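Local coordinates for tyrosine--tRNA ligase, mitochondrial (Coccidioides posadasii, PDB 5IJX), which probably attaches L-tyrosine to its cognate mitochondrial tRNA in an ATP-dependent reaction, as a class I aminoacyl-tRNA synthetase, at residues Gly71-Ala76 with Ser107-Gly112. Numbering follows the deposited sequence.
Sequences GVDPTA and STAKIG. With TYR (tyrosine), chain B.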
loop_
_atom_site.group_PDB
_atom_site.type_symbol
_atom_site.label_atom_id
_atom_site.label_comp_id
_atom_site.label_asym_id
_atom_site.label_seq_id
_atom_site.Cartn_x
_atom_site.Cartn_y
_atom_site.Cartn_z
ATOM N N GLY A 71 18.855 -8.441 5.259
ATOM C CA GLY A 71 18.300 -8.308 3.920
ATOM C C GLY A 71 19.260 -7.600 2.990
ATOM O O GLY A 71 19.913 -6.629 3.379
ATOM N N VAL A 72 19.340 -8.088 1.755
ATOM C CA VAL A 72 20.134 -7.462 0.706
ATOM C C VAL A 72 19.226 -7.197 -0.482
ATOM O O VAL A 72 18.495 -8.091 -0.924
ATOM C CB VAL A 72 21.326 -8.338 0.289
ATOM C CG1 VAL A 72 22.109 -7.663 -0.826
ATOM C CG2 VAL A 72 22.222 -8.592 1.477
ATOM N N ASP A 73 19.277 -5.973 -0.998
ATOM C CA ASP A 73 18.539 -5.635 -2.202
ATOM C C ASP A 73 19.381 -5.982 -3.423
ATOM O O ASP A 73 20.484 -5.439 -3.572
ATOM C CB ASP A 73 18.176 -4.162 -2.216
ATOM C CG ASP A 73 16.726 -3.913 -1.834
ATOM O OD1 ASP A 73 16.090 -4.823 -1.258
ATOM O OD2 ASP A 73 16.225 -2.802 -2.111
ATOM N N PRO A 74 18.922 -6.878 -4.307
ATOM C CA PRO A 74 19.721 -7.219 -5.492
ATOM C C PRO A 74 19.854 -6.062 -6.471
ATOM O O PRO A 74 19.302 -6.106 -7.575
ATOM C CB PRO A 74 18.939 -8.387 -6.105
ATOM C CG PRO A 74 17.532 -8.124 -5.681
ATOM C CD PRO A 74 17.664 -7.642 -4.274
ATOM N N THR A 75 20.579 -5.016 -6.074
ATOM C CA THR A 75 20.910 -3.907 -6.960
ATOM C C THR A 75 22.374 -3.957 -7.383
ATOM O O THR A 75 22.970 -2.933 -7.722
ATOM C CB THR A 75 20.587 -2.573 -6.293
ATOM O OG1 THR A 75 21.390 -2.413 -5.117
ATOM C CG2 THR A 75 19.116 -2.518 -5.913
ATOM N N ALA A 76 22.957 -5.155 -7.366
ATOM C CA ALA A 76 24.313 -5.403 -7.795
ATOM C C ALA A 76 24.291 -6.783 -8.431
ATOM O O ALA A 76 23.552 -7.657 -7.956
ATOM C CB ALA A 76 25.317 -5.364 -6.638
ATOM N N SER A 107 11.268 -7.736 -4.129
ATOM C CA SER A 107 10.317 -6.668 -4.416
ATOM C C SER A 107 10.845 -5.296 -4.020
ATOM O O SER A 107 10.684 -4.329 -4.774
ATOM C CB SER A 107 8.996 -6.936 -3.695
ATOM O OG SER A 107 8.306 -8.013 -4.302
ATOM N N THR A 108 11.470 -5.195 -2.847
ATOM C CA THR A 108 12.015 -3.918 -2.401
ATOM C C THR A 108 13.028 -3.360 -3.395
ATOM O O THR A 108 13.148 -2.138 -3.538
ATOM C CB THR A 108 12.655 -4.086 -1.023
ATOM O OG1 THR A 108 13.484 -5.256 -1.017
ATOM C CG2 THR A 108 11.586 -4.222 0.048
ATOM N N ALA A 109 13.760 -4.233 -4.092
ATOM C CA ALA A 109 14.778 -3.764 -5.027
ATOM C C ALA A 109 14.166 -3.111 -6.261
ATOM O O ALA A 109 14.818 -2.280 -6.903
ATOM C CB ALA A 109 15.682 -4.921 -5.440
ATOM N N LYS A 110 12.934 -3.478 -6.620
ATOM C CA LYS A 110 12.268 -2.811 -7.732
ATOM C C LYS A 110 11.999 -1.343 -7.436
ATOM O O LYS A 110 11.782 -0.568 -8.372
ATOM C CB LYS A 110 10.960 -3.527 -8.066
ATOM N N ILE A 111 12.011 -0.948 -6.166
ATOM C CA ILE A 111 11.821 0.442 -5.776
ATOM C C ILE A 111 13.142 1.106 -5.412
ATOM O O ILE A 111 13.351 2.282 -5.713
ATOM C CB ILE A 111 10.820 0.527 -4.604
ATOM C CG1 ILE A 111 9.455 -0.025 -5.026
ATOM C CG2 ILE A 111 10.684 1.965 -4.126
ATOM C CD1 ILE A 111 8.501 -0.228 -3.872
ATOM N N GLY A 112 14.037 0.369 -4.759
ATOM C CA GLY A 112 15.308 0.919 -4.337
ATOM C C GLY A 112 15.215 1.604 -2.991
ATOM O O GLY A 112 14.341 2.450 -2.777
HETATM N N TYR B . 17.612 -2.052 2.808
HETATM C CA TYR B . 18.574 -3.094 2.471
HETATM C C TYR B . 19.655 -2.552 1.536
HETATM O O TYR B . 20.778 -3.060 1.485
HETATM C CB TYR B . 17.863 -4.285 1.819
HETATM C CG TYR B . 16.726 -4.869 2.638
HETATM C CD1 TYR B . 16.800 -4.943 4.024
HETATM C CD2 TYR B . 15.577 -5.347 2.021
HETATM C CE1 TYR B . 15.759 -5.477 4.769
HETATM C CE2 TYR B . 14.534 -5.881 2.757
HETATM C CZ TYR B . 14.629 -5.944 4.129
HETATM O OH TYR B . 13.589 -6.478 4.858
HETATM O OXT TYR B . 19.428 -1.588 0.802
#
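Asp-73 and Thr-108 make the polar link between the turn that follows strand 67-72 and the loop leaving strand 99-104. Thr-108 OG1 donates to Asp-73 OD1 at 2.7 Å, reaching the syn side of the carboxylate from 16° out of its plane, and the two side chains cross at roughly a right angle. The hydroxyl is in place because OG1 sits between the backbone N and the carbonyl carbon (chi1 47°), which leaves CG2 beside the backbone N. Both groups are buried and have second partners: Tyr-217 OH hydrogen-bonds Asp-73 OD2, and Asn-169 ND2 bonds Thr-108 OG1. Each carboxylate oxygen thus has a hydroxyl partner, an arrangement that should limit rotation of the group.

The carboxylate also lies against Ala-109, with Asp-73 OD2 3.4 Å from Ala-109 CA, a contact without a hydrogen bond because the angle to Ala-109 N is poor. Apolar contact centres on the methyl of Ala-109, which points at the other segment. Its CB meets the CG-CD side of the proline, 3.6 Å from Pro-74 CD and slightly farther from CG, while Thr-75 CG2 approaches more loosely at 4.2 Å. Pro-74 is the centre of an inverse gamma turn, and helix 126-154 packs on it through Ile-133 and Ile-136. Across from it, Thr-108 O receives both Ile-111 N and Gly-112 N, curling the backbone from Thr-108 into a helix-like turn that Gly-112 leaves with a positive phi.

The bound tyrosine lies alongside this junction. Its CD2 is 3.4 Å from Asp-73 OD1, and its CB is 3.5 Å from Gly-71 O. Gly-71, Val-72, Asp-73 and Thr-108 all belong to the tyrosine pocket, which lies at the C-terminal ends of the neighbouring parallel strands 67-72 and 99-104, as expected of the Rossmann-like class I catalytic domain carried by this C-terminally truncated construct.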